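Local coordinates for 457aa long hypothetical protein (Pyrococcus horikoshii, PDB 2CSU), which is of unknown function but combines a Rossmann-like CoA-binding domain with flavodoxin-like domains of the succinyl-CoA ligase family, at residues N294-G306 with V345-T359. Numbering follows the deposited sequence.
Sequences NKVAIMTNAGGPG and VDMIASARGEDYYRT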
loop_
_atom_site.group_PDB
_atom_site.type_symbol
_atom_site.label_atom_id
_atom_site.label_comp_id
_atom_site.label_asym_id
_atom_site.label_seq_id
_atom_site.Cartn_x
_atom_site.Cartn_y
_atom_site.Cartn_z
ATOM N N ASN A 294 -16.215 14.353 16.963
ATOM C CA ASN A 294 -16.025 13.606 15.730
ATOM C C ASN A 294 -16.214 14.465 14.479
ATOM O O ASN A 294 -16.473 13.937 13.398
ATOM C CB ASN A 294 -17.007 12.436 15.668
ATOM C CG ASN A 294 -18.434 12.895 15.404
ATOM O OD1 ASN A 294 -18.870 13.925 15.915
ATOM N ND2 ASN A 294 -19.165 12.128 14.603
ATOM N N LYS A 295 -16.100 15.779 14.624
ATOM C CA LYS A 295 -16.271 16.680 13.488
ATOM C C LYS A 295 -14.896 16.987 12.895
ATOM O O LYS A 295 -14.055 17.638 13.518
ATOM C CB LYS A 295 -16.971 17.965 13.937
ATOM C CG LYS A 295 -18.389 17.741 14.467
ATOM C CD LYS A 295 -19.294 17.121 13.407
ATOM C CE LYS A 295 -20.708 16.870 13.932
ATOM N NZ LYS A 295 -20.741 15.904 15.071
ATOM N N VAL A 296 -14.680 16.522 11.675
ATOM C CA VAL A 296 -13.394 16.694 11.035
ATOM C C VAL A 296 -13.377 17.762 9.963
ATOM O O VAL A 296 -14.384 18.019 9.302
ATOM C CB VAL A 296 -12.938 15.353 10.411
ATOM C CG1 VAL A 296 -11.506 15.444 9.917
ATOM C CG2 VAL A 296 -13.091 14.246 11.427
ATOM N N ALA A 297 -12.219 18.391 9.808
ATOM C CA ALA A 297 -12.035 19.397 8.776
ATOM C C ALA A 297 -11.058 18.812 7.768
ATOM O O ALA A 297 -9.980 18.321 8.134
ATOM C CB ALA A 297 -11.465 20.674 9.362
ATOM N N ILE A 298 -11.439 18.858 6.499
ATOM C CA ILE A 298 -10.583 18.361 5.435
ATOM C C ILE A 298 -10.028 19.518 4.608
ATOM O O ILE A 298 -10.794 20.330 4.087
ATOM C CB ILE A 298 -11.345 17.449 4.452
ATOM C CG1 ILE A 298 -11.908 16.218 5.174
ATOM C CG2 ILE A 298 -10.410 17.027 3.327
ATOM C CD1 ILE A 298 -12.890 15.432 4.322
HETATM N N MSE A 299 -8.703 19.604 4.500
HETATM C CA MSE A 299 -8.085 20.632 3.655
HETATM C C MSE A 299 -7.290 19.875 2.578
HETATM O O MSE A 299 -6.621 18.882 2.871
HETATM C CB MSE A 299 -7.190 21.578 4.477
HETATM C CG MSE A 299 -6.268 20.925 5.510
HETATM SE SE MSE A 299 -5.346 22.156 6.499
HETATM C CE MSE A 299 -4.088 22.422 5.430
ATOM N N THR A 300 -7.365 20.329 1.331
ATOM C CA THR A 300 -6.677 19.624 0.254
ATOM C C THR A 300 -6.322 20.534 -0.922
ATOM O O THR A 300 -6.881 21.631 -1.061
ATOM C CB THR A 300 -7.573 18.477 -0.294
ATOM O OG1 THR A 300 -6.871 17.748 -1.295
ATOM C CG2 THR A 300 -8.853 19.050 -0.932
ATOM N N ASN A 301 -5.396 20.067 -1.764
ATOM C CA ASN A 301 -4.992 20.812 -2.955
ATOM C C ASN A 301 -5.498 20.076 -4.190
ATOM O O ASN A 301 -5.211 20.448 -5.318
ATOM C CB ASN A 301 -3.458 20.973 -3.000
ATOM C CG ASN A 301 -2.720 19.678 -3.318
ATOM O OD1 ASN A 301 -3.195 18.573 -3.036
ATOM N ND2 ASN A 301 -1.525 19.817 -3.890
ATOM N N ALA A 302 -6.277 19.027 -3.951
ATOM C CA ALA A 302 -6.839 18.202 -5.011
ATOM C C ALA A 302 -8.235 17.716 -4.628
ATOM O O ALA A 302 -8.408 17.052 -3.603
ATOM C CB ALA A 302 -5.932 17.004 -5.266
ATOM N N GLY A 303 -9.224 18.049 -5.451
ATOM C CA GLY A 303 -10.592 17.632 -5.176
ATOM C C GLY A 303 -10.769 16.123 -5.052
ATOM O O GLY A 303 -11.267 15.639 -4.040
ATOM N N GLY A 304 -10.361 15.387 -6.081
ATOM C CA GLY A 304 -10.496 13.938 -6.078
ATOM C C GLY A 304 -10.150 13.291 -4.751
ATOM O O GLY A 304 -11.017 12.706 -4.100
ATOM N N PRO A 305 -8.880 13.377 -4.325
ATOM C CA PRO A 305 -8.413 12.803 -3.067
ATOM C C PRO A 305 -9.292 13.208 -1.893
ATOM O O PRO A 305 -9.417 12.473 -0.929
ATOM C CB PRO A 305 -6.997 13.362 -2.946
ATOM C CG PRO A 305 -6.548 13.389 -4.356
ATOM C CD PRO A 305 -7.753 13.952 -5.085
ATOM N N GLY A 306 -9.878 14.396 -1.972
ATOM C CA GLY A 306 -10.730 14.864 -0.902
ATOM C C GLY A 306 -12.072 14.145 -0.858
ATOM O O GLY A 306 -12.554 13.776 0.219
ATOM N N VAL A 345 -12.261 22.010 2.628
ATOM C CA VAL A 345 -11.592 23.176 2.052
ATOM C C VAL A 345 -10.650 22.795 0.904
ATOM O O VAL A 345 -9.603 22.190 1.097
ATOM C CB VAL A 345 -10.808 23.888 3.154
ATOM C CG1 VAL A 345 -9.997 25.034 2.553
ATOM C CG2 VAL A 345 -11.764 24.448 4.193
ATOM N N ASP A 346 -11.064 23.122 -0.330
ATOM C CA ASP A 346 -10.233 22.723 -1.452
ATOM C C ASP A 346 -9.428 23.884 -2.027
ATOM O O ASP A 346 -9.831 24.543 -2.977
ATOM C CB ASP A 346 -11.112 22.103 -2.538
ATOM C CG ASP A 346 -10.213 21.605 -3.661
ATOM O OD1 ASP A 346 -10.751 21.144 -4.670
ATOM O OD2 ASP A 346 -8.997 21.719 -3.533
HETATM N N MSE A 347 -8.277 24.162 -1.381
HETATM C CA MSE A 347 -7.307 25.019 -2.044
HETATM C C MSE A 347 -6.985 24.422 -3.411
HETATM O O MSE A 347 -7.026 23.218 -3.615
HETATM C CB MSE A 347 -6.029 25.064 -1.205
HETATM C CG MSE A 347 -6.299 24.977 0.295
HETATM SE SE MSE A 347 -4.787 25.016 1.262
HETATM C CE MSE A 347 -5.070 23.524 2.224
ATOM N N ILE A 348 -6.711 25.305 -4.378
ATOM C CA ILE A 348 -6.447 24.807 -5.716
ATOM C C ILE A 348 -5.070 24.142 -5.804
ATOM O O ILE A 348 -4.292 24.125 -4.858
ATOM C CB ILE A 348 -6.551 25.986 -6.689
ATOM C CG1 ILE A 348 -7.864 26.746 -6.465
ATOM C CG2 ILE A 348 -6.549 25.471 -8.139
ATOM C CD1 ILE A 348 -9.051 25.805 -6.250
ATOM N N ALA A 349 -4.851 23.575 -6.986
ATOM C CA ALA A 349 -3.611 22.875 -7.292
ATOM C C ALA A 349 -2.403 23.803 -7.170
ATOM O O ALA A 349 -1.257 23.352 -7.139
ATOM C CB ALA A 349 -3.683 22.294 -8.693
ATOM N N SER A 350 -2.666 25.101 -7.097
ATOM C CA SER A 350 -1.613 26.094 -6.975
ATOM C C SER A 350 -1.240 26.349 -5.523
ATOM O O SER A 350 -0.325 27.116 -5.240
ATOM C CB SER A 350 -2.064 27.407 -7.613
ATOM O OG SER A 350 -3.319 27.810 -7.090
ATOM N N ALA A 351 -1.947 25.711 -4.600
ATOM C CA ALA A 351 -1.665 25.906 -3.184
ATOM C C ALA A 351 -0.184 25.781 -2.823
ATOM O O ALA A 351 0.462 24.749 -3.062
ATOM C CB ALA A 351 -2.475 24.936 -2.355
ATOM N N ARG A 352 0.343 26.848 -2.231
ATOM C CA ARG A 352 1.731 26.884 -1.797
ATOM C C ARG A 352 1.838 26.665 -0.290
ATOM O O ARG A 352 0.852 26.635 0.436
ATOM C CB ARG A 352 2.308 28.253 -2.171
ATOM C CG ARG A 352 2.549 28.402 -3.675
ATOM C CD ARG A 352 3.372 29.655 -4.000
ATOM N NE ARG A 352 3.637 29.737 -5.439
ATOM C CZ ARG A 352 4.703 29.056 -5.893
ATOM N NH1 ARG A 352 5.451 28.363 -5.051
ATOM N NH2 ARG A 352 4.965 29.031 -7.203
ATOM N N GLY A 353 3.084 26.463 0.171
ATOM C CA GLY A 353 3.284 26.273 1.601
ATOM C C GLY A 353 2.495 27.299 2.422
ATOM O O GLY A 353 1.829 26.977 3.397
ATOM N N GLU A 354 2.619 28.578 2.019
ATOM C CA GLU A 354 1.925 29.631 2.751
ATOM C C GLU A 354 0.419 29.363 2.842
ATOM O O GLU A 354 -0.235 29.644 3.837
ATOM C CB GLU A 354 2.171 30.968 2.047
ATOM C CG GLU A 354 3.634 31.417 2.105
ATOM C CD GLU A 354 4.168 31.285 3.515
ATOM O OE1 GLU A 354 3.501 31.722 4.445
ATOM O OE2 GLU A 354 5.277 30.777 3.670
ATOM N N ASP A 355 -0.134 28.838 1.729
ATOM C CA ASP A 355 -1.562 28.542 1.712
ATOM C C ASP A 355 -1.919 27.434 2.703
ATOM O O ASP A 355 -2.933 27.473 3.386
ATOM C CB ASP A 355 -1.947 28.114 0.295
ATOM C CG ASP A 355 -1.836 29.301 -0.652
ATOM O OD1 ASP A 355 -1.313 29.110 -1.750
ATOM O OD2 ASP A 355 -2.294 30.385 -0.298
ATOM N N TYR A 356 -1.066 26.391 2.729
ATOM C CA TYR A 356 -1.293 25.298 3.668
ATOM C C TYR A 356 -1.198 25.779 5.121
ATOM O O TYR A 356 -1.988 25.417 5.980
ATOM C CB TYR A 356 -0.250 24.209 3.405
ATOM C CG TYR A 356 -0.801 23.183 2.476
ATOM C CD1 TYR A 356 -0.798 23.416 1.104
ATOM C CD2 TYR A 356 -1.289 21.971 2.969
ATOM C CE1 TYR A 356 -1.269 22.446 0.230
ATOM C CE2 TYR A 356 -1.768 21.003 2.094
ATOM C CZ TYR A 356 -1.765 21.241 0.731
ATOM O OH TYR A 356 -2.223 20.278 -0.148
ATOM N N TYR A 357 -0.160 26.596 5.391
ATOM C CA TYR A 357 -0.003 27.143 6.737
ATOM C C TYR A 357 -1.258 27.898 7.181
ATOM O O TYR A 357 -1.847 27.621 8.216
ATOM C CB TYR A 357 1.202 28.092 6.729
ATOM C CG TYR A 357 1.099 29.088 7.835
ATOM C CD1 TYR A 357 1.236 28.677 9.159
ATOM C CD2 TYR A 357 0.913 30.443 7.553
ATOM C CE1 TYR A 357 1.194 29.607 10.188
ATOM C CE2 TYR A 357 0.862 31.373 8.582
ATOM C CZ TYR A 357 0.996 30.957 9.895
ATOM O OH TYR A 357 0.902 31.870 10.928
ATOM N N ARG A 358 -1.669 28.884 6.395
ATOM C CA ARG A 358 -2.819 29.698 6.760
ATOM C C ARG A 358 -4.108 28.905 6.936
ATOM O O ARG A 358 -4.805 29.061 7.937
ATOM C CB ARG A 358 -3.037 30.803 5.720
ATOM C CG ARG A 358 -2.012 31.925 5.790
ATOM C CD ARG A 358 -2.285 32.980 4.726
ATOM N NE ARG A 358 -3.209 34.020 5.184
ATOM C CZ ARG A 358 -3.527 35.091 4.458
ATOM N NH1 ARG A 358 -3.000 35.245 3.249
ATOM N NH2 ARG A 358 -4.354 36.014 4.940
ATOM N N THR A 359 -4.426 28.063 5.960
ATOM C CA THR A 359 -5.650 27.268 6.027
ATOM C C THR A 359 -5.686 26.322 7.239
ATOM O O THR A 359 -6.717 26.188 7.901
ATOM C CB THR A 359 -5.838 26.439 4.739
ATOM O OG1 THR A 359 -5.914 27.322 3.611
ATOM C CG2 THR A 359 -7.115 25.628 4.819
HETATM O O HOH W 1 -0.237 22.891 -4.664
#
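M299 and V345 pair where strand 295-300 runs parallel to strand 344-346, and two backbone hydrogen bonds join the strands on either side of M299: V345 N gives to I298 O (2.7 Å), and T300 N to V345 O (2.9 Å). On the M299 and V345 face of the sheet lies the tightly packed part. M299 and M347, both selenomethionines, bend at their last torsion and bring their methyls together, CE to CE 3.5 Å. The M347 methyl also sits over the centre of one face of the Y356 ring, while M299 CE lies 3.8 Å from Y356 CD2. Long, unbranched and flexible, such chains can bend to fit where strand and helix pack, and T359 CG2 touches M299 CB from the helix.

At the strand end N301 turns into the loop, its CB at the edge of the Y356 ring, 3.2 Å from OH. Its amide, 71° from the ring plane, can donate and accept while buried; ND2 bonds to V377 O, and the tyrosine hydroxyl to I375 O, both on the next strand.

The opposite side of the sheet is looser and more polar. T300 OG1, anti to its own nitrogen (chi1 -177°), bonds to A302 O beside the helix start, while the threonine methyl packs on D346. The D346 carboxylate faces the helix's first amide, OD1 3.5 Å from G303 N. Toward solvent, turn 348-351 touches N301 mainly through backbone and alanine methyls, and a water bridges A349 O and A351 O, with a weak bond from N301 ND2.

Within the alpha/beta Ligase-CoA domain, helix 353-365 makes a beta-alpha-beta crossover from strand 344-346 past strand 295-300 to strand 371-377 on its other side; residues 353-359 run nearly antiparallel to 295-300 (171°). Helix 325-334 packs on V345 and T359, and A302 and P305 meet A160 and L161 of the second subunit.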